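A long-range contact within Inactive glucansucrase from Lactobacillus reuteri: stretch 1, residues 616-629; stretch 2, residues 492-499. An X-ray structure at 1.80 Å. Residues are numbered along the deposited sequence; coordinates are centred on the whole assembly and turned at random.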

ATOM      1  N   TRP A 616     -26.584  26.299   0.339  1.00 22.64           N
ATOM      2  CA  TRP A 616     -26.978  27.616  -0.203  1.00 24.30           C
ATOM      3  C   TRP A 616     -25.762  28.395  -0.669  1.00 24.79           C
ATOM      4  O   TRP A 616     -24.757  28.451   0.049  1.00 24.94           O
ATOM      5  CB  TRP A 616     -27.716  28.447   0.862  1.00 25.75           C
ATOM      6  CG  TRP A 616     -28.996  27.784   1.283  1.00 26.77           C
ATOM      7  CD1 TRP A 616     -29.160  26.890   2.288  1.00 26.92           C
ATOM      8  CD2 TRP A 616     -30.266  27.915   0.649  1.00 28.85           C
ATOM      9  NE1 TRP A 616     -30.466  26.466   2.342  1.00 28.46           N
ATOM     10  CE2 TRP A 616     -31.168  27.082   1.342  1.00 28.38           C
ATOM     11  CE3 TRP A 616     -30.734  28.663  -0.447  1.00 30.63           C
ATOM     12  CZ2 TRP A 616     -32.516  26.970   0.984  1.00 29.86           C
ATOM     13  CZ3 TRP A 616     -32.084  28.554  -0.804  1.00 30.95           C
ATOM     14  CH2 TRP A 616     -32.953  27.705  -0.093  1.00 30.03           C
ATOM     15  N   VAL A 617     -25.863  29.010  -1.850  1.00 24.16           N
ATOM     16  CA  VAL A 617     -24.806  29.885  -2.386  1.00 25.00           C
ATOM     17  C   VAL A 617     -25.386  31.176  -2.960  1.00 24.69           C
ATOM     18  O   VAL A 617     -26.536  31.190  -3.392  1.00 25.13           O
ATOM     19  CB  VAL A 617     -23.949  29.185  -3.479  1.00 24.76           C
ATOM     20  CG1 VAL A 617     -23.205  28.001  -2.886  1.00 24.91           C
ATOM     21  CG2 VAL A 617     -24.783  28.754  -4.679  1.00 25.38           C
ATOM     22  N   PRO A 618     -24.592  32.254  -2.987  1.00 24.52           N
ATOM     23  CA  PRO A 618     -25.094  33.486  -3.602  1.00 26.34           C
ATOM     24  C   PRO A 618     -25.555  33.335  -5.062  1.00 27.26           C
ATOM     25  O   PRO A 618     -24.959  32.586  -5.830  1.00 27.77           O
ATOM     26  CB  PRO A 618     -23.889  34.437  -3.522  1.00 25.14           C
ATOM     27  CG  PRO A 618     -23.095  33.936  -2.349  1.00 24.68           C
ATOM     28  CD  PRO A 618     -23.260  32.449  -2.374  1.00 24.53           C
ATOM     29  N   VAL A 619     -26.631  34.033  -5.406  1.00 30.33           N
ATOM     30  CA  VAL A 619     -27.064  34.204  -6.792  1.00 30.56           C
ATOM     31  C   VAL A 619     -25.990  35.051  -7.491  1.00 31.24           C
ATOM     32  O   VAL A 619     -25.602  36.090  -6.963  1.00 30.95           O
ATOM     33  CB  VAL A 619     -28.427  34.948  -6.867  1.00 32.45           C
ATOM     34  CG1 VAL A 619     -28.767  35.347  -8.305  1.00 32.43           C
ATOM     35  CG2 VAL A 619     -29.549  34.090  -6.278  1.00 33.02           C
ATOM     36  N   ILE A 620     -25.524  34.605  -8.654  1.00 29.95           N
ATOM     37  CA  ILE A 620     -24.532  35.338  -9.458  1.00 31.15           C
ATOM     38  C   ILE A 620     -24.837  35.285 -10.954  1.00 30.58           C
ATOM     39  O   ILE A 620     -25.630  34.452 -11.408  1.00 29.86           O
ATOM     40  CB  ILE A 620     -23.110  34.774  -9.258  1.00 32.36           C
ATOM     41  CG1 ILE A 620     -23.058  33.274  -9.596  1.00 33.11           C
ATOM     42  CG2 ILE A 620     -22.649  35.012  -7.836  1.00 31.60           C
ATOM     43  CD1 ILE A 620     -21.651  32.727  -9.747  1.00 32.91           C
ATOM     44  N   SER A 621     -24.216  36.208 -11.691  1.00 30.98           N
ATOM     45  CA  SER A 621     -24.229  36.244 -13.140  1.00 32.92           C
ATOM     46  C   SER A 621     -22.886  35.676 -13.636  1.00 36.73           C
ATOM     47  O   SER A 621     -21.793  36.116 -13.213  1.00 36.99           O
ATOM     48  CB  SER A 621     -24.383  37.686 -13.608  1.00 33.79           C
ATOM     49  OG  SER A 621     -24.203  37.839 -14.992  1.00 33.46           O
ATOM     50  N   GLY A 622     -23.000  34.685 -14.510  1.00 40.03           N
ATOM     51  CA  GLY A 622     -21.879  34.071 -15.210  1.00 41.05           C
ATOM     52  C   GLY A 622     -20.902  33.369 -14.287  1.00 41.11           C
ATOM     53  O   GLY A 622     -21.305  32.817 -13.263  1.00 39.33           O
ATOM     54  N   ASP A 623     -19.624  33.400 -14.657  1.00 42.63           N
ATOM     55  CA  ASP A 623     -18.612  32.594 -13.993  1.00 43.14           C
ATOM     56  C   ASP A 623     -17.931  33.327 -12.851  1.00 37.24           C
ATOM     57  O   ASP A 623     -17.730  34.540 -12.897  1.00 38.95           O
ATOM     58  CB  ASP A 623     -17.550  32.135 -15.000  1.00 49.99           C
ATOM     59  CG  ASP A 623     -18.106  31.187 -16.045  1.00 57.10           C
ATOM     60  OD1 ASP A 623     -18.834  30.237 -15.661  1.00 61.03           O
ATOM     61  OD2 ASP A 623     -17.812  31.401 -17.249  1.00 59.54           O
ATOM     62  N   GLN A 624     -17.552  32.568 -11.840  1.00 31.55           N
ATOM     63  CA  GLN A 624     -16.816  33.107 -10.705  1.00 29.75           C
ATOM     64  C   GLN A 624     -15.785  32.101 -10.240  1.00 27.35           C
ATOM     65  O   GLN A 624     -16.072  30.910 -10.220  1.00 27.21           O
ATOM     66  CB  GLN A 624     -17.769  33.398  -9.561  1.00 27.94           C
ATOM     67  CG  GLN A 624     -17.153  34.282  -8.497  1.00 27.97           C
ATOM     68  CD  GLN A 624     -18.148  34.759  -7.481  1.00 27.30           C
ATOM     69  OE1 GLN A 624     -18.541  35.912  -7.502  1.00 28.11           O
ATOM     70  NE2 GLN A 624     -18.584  33.869  -6.603  1.00 28.12           N
ATOM     71  N   ASP A 625     -14.598  32.579  -9.863  1.00 27.55           N
ATOM     72  CA  ASP A 625     -13.524  31.723  -9.337  1.00 27.16           C
ATOM     73  C   ASP A 625     -12.887  32.468  -8.158  1.00 26.19           C
ATOM     74  O   ASP A 625     -12.317  33.531  -8.338  1.00 25.56           O
ATOM     75  CB  ASP A 625     -12.512  31.443 -10.459  1.00 29.17           C
ATOM     76  CG  ASP A 625     -11.307  30.590 -10.016  1.00 31.33           C
ATOM     77  OD1 ASP A 625     -11.227  30.120  -8.863  1.00 28.27           O
ATOM     78  OD2 ASP A 625     -10.423  30.378 -10.876  1.00 34.64           O
ATOM     79  N   VAL A 626     -13.003  31.898  -6.964  1.00 24.58           N
ATOM     80  CA  VAL A 626     -12.488  32.531  -5.748  1.00 25.18           C
ATOM     81  C   VAL A 626     -11.099  32.030  -5.338  1.00 25.29           C
ATOM     82  O   VAL A 626     -10.676  32.273  -4.211  1.00 24.18           O
ATOM     83  CB  VAL A 626     -13.466  32.396  -4.549  1.00 25.47           C
ATOM     84  CG1 VAL A 626     -14.730  33.222  -4.797  1.00 25.44           C
ATOM     85  CG2 VAL A 626     -13.794  30.936  -4.245  1.00 25.80           C
ATOM     86  N   THR A 627     -10.399  31.338  -6.246  1.00 25.37           N
ATOM     87  CA  THR A 627      -9.000  30.978  -6.038  1.00 25.76           C
ATOM     88  C   THR A 627      -8.203  32.163  -5.510  1.00 24.93           C
ATOM     89  O   THR A 627      -8.291  33.247  -6.050  1.00 23.86           O
ATOM     90  CB  THR A 627      -8.357  30.492  -7.351  1.00 27.44           C
ATOM     91  OG1 THR A 627      -9.008  29.292  -7.773  1.00 29.63           O
ATOM     92  CG2 THR A 627      -6.860  30.190  -7.178  1.00 28.43           C
ATOM     93  N   THR A 628      -7.455  31.944  -4.430  1.00 23.90           N
ATOM     94  CA  THR A 628      -6.492  32.921  -3.940  1.00 24.47           C
ATOM     95  C   THR A 628      -5.099  32.547  -4.474  1.00 25.89           C
ATOM     96  O   THR A 628      -4.671  31.407  -4.311  1.00 23.69           O
ATOM     97  CB  THR A 628      -6.502  32.988  -2.403  1.00 23.96           C
ATOM     98  OG1 THR A 628      -7.770  33.476  -1.969  1.00 23.60           O
ATOM     99  CG2 THR A 628      -5.419  33.921  -1.876  1.00 26.24           C
ATOM    100  N   ASN A 629      -4.423  33.496  -5.129  1.00 27.36           N
ATOM    101  CA  ASN A 629      -3.095  33.243  -5.709  1.00 30.82           C
ATOM    102  C   ASN A 629      -2.042  33.226  -4.592  1.00 29.42           C
ATOM    103  O   ASN A 629      -2.090  34.039  -3.657  1.00 26.72           O
ATOM    104  CB  ASN A 629      -2.726  34.273  -6.791  1.00 36.12           C
ATOM    105  CG  ASN A 629      -3.666  34.246  -8.002  1.00 45.39           C
ATOM    106  OD1 ASN A 629      -3.961  35.299  -8.578  1.00 57.45           O
ATOM    107  ND2 ASN A 629      -4.148  33.058  -8.393  1.00 46.07           N
TER
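Stretch 2 492-499: ARKQFVSG

Stretch 2 carries the last turn of a helix, residues 492 to 496, and the loop that follows it; Val 497 is the first residue to leave helical phi/psi. Stretch 1 finishes a strand at Pro 618 and continues as a loop that passes the helix end. The two backbones come nearest at Asp 625 and Gln 495, whose CA atoms lie 4.6 Å apart, although touching residues are at least 121 positions apart in the sequence.

The closing turn of a helix leaves carbonyls without amide partners further along the helix, and the loop supplies donors for two of them. The backbone N of Val 626 donates to O of Lys 494 at 3.2 Å, nearly straight at 171°. The side chain of Gln 624 extends along the helix end, so that its NE2 donates to O of Gln 495 at 2.9 Å; a long amide suits this place because it reaches a main-chain acceptor without bringing a charge. Between these bonds, CA of Gln 495 makes a CA-H...O contact of 3.4 Å with O of Gln 624.

Of the stretch 2 residues, Phe 496 has the most surface covered by stretch 1. Its CA-to-CB bond points away from stretch 1, but with chi1 in the m well the ring end comes nearer. Val 617 lies over one face, its CB 3.7 Å from the ring centroid and 14° off the normal, a CH-pi contact suited to a compact branched side chain. The ring is also met by Pro 618, whose CD is 3.8 Å from CD1 of Phe 496, and by Ile 620, whose CD1 is 3.8 Å from CZ of Phe 496.

Val 626 points toward the helix end, where its methyl groups pack mainly against backbone atoms: CG1 is 3.3 Å from O of Gln 495, and CG2 is 3.5 Å from O of Val 497. Lys 494 runs fully extended at the exposed margin. Its NZ is 4.2 Å from OD2 of Asp 625, opposite charges near each other but beyond a salt bridge. The other carboxylate oxygen of Asp 625, OD1, accepts from N of Thr 627 at 3.0 Å and from OG1 of Thr 627 at 2.6 Å, bracing the loop.

Two waters complete the contact. One accepts from NE2 of Gln 495 at 2.9 Å and donates to OD1 of Asp 623 at 3.0 Å. The other donates to O of Val 626 at 2.7 Å and hydrogen-bonds OG of Ser 498 at 2.8 Å and OG1 of Thr 628 at 2.7 Å.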

ATOM      1  N   ALA A 492     -19.262  24.044  -7.246  1.00 26.95           N
ATOM      2  CA  ALA A 492     -19.630  25.126  -6.330  1.00 26.64           C
ATOM      3  C   ALA A 492     -18.453  25.570  -5.445  1.00 24.54           C
ATOM      4  O   ALA A 492     -18.299  26.766  -5.156  1.00 24.03           O
ATOM      5  CB  ALA A 492     -20.832  24.722  -5.472  1.00 27.48           C
ATOM      6  N   ARG A 493     -17.627  24.615  -5.017  1.00 23.41           N
ATOM      7  CA  ARG A 493     -16.465  24.945  -4.199  1.00 22.30           C
ATOM      8  C   ARG A 493     -15.573  25.972  -4.901  1.00 23.24           C
ATOM      9  O   ARG A 493     -15.162  26.972  -4.282  1.00 22.52           O
ATOM     10  CB  ARG A 493     -15.650  23.712  -3.858  1.00 23.12           C
ATOM     11  CG  ARG A 493     -14.504  24.000  -2.885  1.00 21.81           C
ATOM     12  CD  ARG A 493     -13.723  22.734  -2.575  1.00 21.61           C
ATOM     13  NE  ARG A 493     -12.837  22.905  -1.434  1.00 21.40           N
ATOM     14  CZ  ARG A 493     -11.548  23.252  -1.485  1.00 20.80           C
ATOM     15  NH1 ARG A 493     -10.931  23.493  -2.648  1.00 19.48           N
ATOM     16  NH2 ARG A 493     -10.880  23.378  -0.342  1.00 20.75           N
ATOM     17  N   LYS A 494     -15.250  25.713  -6.169  1.00 23.74           N
ATOM     18  CA  LYS A 494     -14.377  26.599  -6.926  1.00 25.98           C
ATOM     19  C   LYS A 494     -14.982  28.004  -7.055  1.00 25.29           C
ATOM     20  O   LYS A 494     -14.260  28.999  -7.001  1.00 24.52           O
ATOM     21  CB  LYS A 494     -14.047  26.008  -8.314  1.00 29.35           C
ATOM     22  CG  LYS A 494     -13.099  26.877  -9.125  1.00 35.49           C
ATOM     23  CD  LYS A 494     -12.763  26.286 -10.488  1.00 41.03           C
ATOM     24  CE  LYS A 494     -11.739  27.171 -11.183  1.00 45.71           C
ATOM     25  NZ  LYS A 494     -11.304  26.617 -12.494  1.00 49.16           N
ATOM     26  N   GLN A 495     -16.299  28.074  -7.216  1.00 24.72           N
ATOM     27  CA  GLN A 495     -16.984  29.355  -7.372  1.00 26.33           C
ATOM     28  C   GLN A 495     -17.170  30.146  -6.074  1.00 25.69           C
ATOM     29  O   GLN A 495     -17.192  31.376  -6.114  1.00 24.07           O
ATOM     30  CB  GLN A 495     -18.366  29.160  -8.021  1.00 28.11           C
ATOM     31  CG  GLN A 495     -18.370  28.538  -9.408  1.00 30.61           C
ATOM     32  CD  GLN A 495     -19.786  28.414  -9.946  1.00 34.18           C
ATOM     33  OE1 GLN A 495     -20.636  27.763  -9.346  1.00 34.99           O
ATOM     34  NE2 GLN A 495     -20.052  29.073 -11.054  1.00 36.73           N
ATOM     35  N   PHE A 496     -17.340  29.452  -4.945  1.00 23.77           N
ATOM     36  CA  PHE A 496     -17.887  30.088  -3.751  1.00 24.25           C
ATOM     37  C   PHE A 496     -17.111  29.952  -2.443  1.00 22.77           C
ATOM     38  O   PHE A 496     -17.224  30.834  -1.597  1.00 23.51           O
ATOM     39  CB  PHE A 496     -19.328  29.592  -3.525  1.00 24.90           C
ATOM     40  CG  PHE A 496     -20.283  29.945  -4.637  1.00 24.72           C
ATOM     41  CD1 PHE A 496     -20.625  31.276  -4.884  1.00 24.73           C
ATOM     42  CD2 PHE A 496     -20.875  28.949  -5.403  1.00 25.17           C
ATOM     43  CE1 PHE A 496     -21.513  31.597  -5.893  1.00 25.56           C
ATOM     44  CE2 PHE A 496     -21.762  29.275  -6.426  1.00 25.89           C
ATOM     45  CZ  PHE A 496     -22.085  30.594  -6.669  1.00 25.73           C
ATOM     46  N   VAL A 497     -16.336  28.884  -2.280  1.00 22.26           N
ATOM     47  CA  VAL A 497     -15.786  28.536  -0.970  1.00 21.75           C
ATOM     48  C   VAL A 497     -14.484  29.300  -0.680  1.00 21.83           C
ATOM     49  O   VAL A 497     -13.443  29.034  -1.286  1.00 22.81           O
ATOM     50  CB  VAL A 497     -15.621  27.013  -0.850  1.00 21.94           C
ATOM     51  CG1 VAL A 497     -14.828  26.625   0.382  1.00 22.24           C
ATOM     52  CG2 VAL A 497     -16.988  26.357  -0.838  1.00 22.67           C
ATOM     53  N   SER A 498     -14.582  30.272   0.230  1.00 21.50           N
ATOM     54  CA  SER A 498     -13.441  31.064   0.693  1.00 21.99           C
ATOM     55  C   SER A 498     -13.862  31.835   1.946  1.00 22.28           C
ATOM     56  O   SER A 498     -15.046  31.869   2.268  1.00 22.91           O
ATOM     57  CB  SER A 498     -12.942  32.025  -0.394  1.00 22.53           C
ATOM     58  OG  SER A 498     -11.721  32.659  -0.038  1.00 23.20           O
ATOM     59  N   GLY A 499     -12.889  32.417   2.647  1.00 21.16           N
ATOM     60  CA  GLY A 499     -13.145  33.225   3.844  1.00 22.42           C
ATOM     61  C   GLY A 499     -13.171  32.429   5.125  1.00 21.84           C
ATOM     62  O   GLY A 499     -12.870  31.230   5.129  1.00 22.08           O
TER
HETATM   63  O   HOH W   1     -17.887  29.586 -12.895  1.00 36.40           O
HETATM   64  O   HOH W   2      -9.796  31.649  -1.767  1.00 19.80           O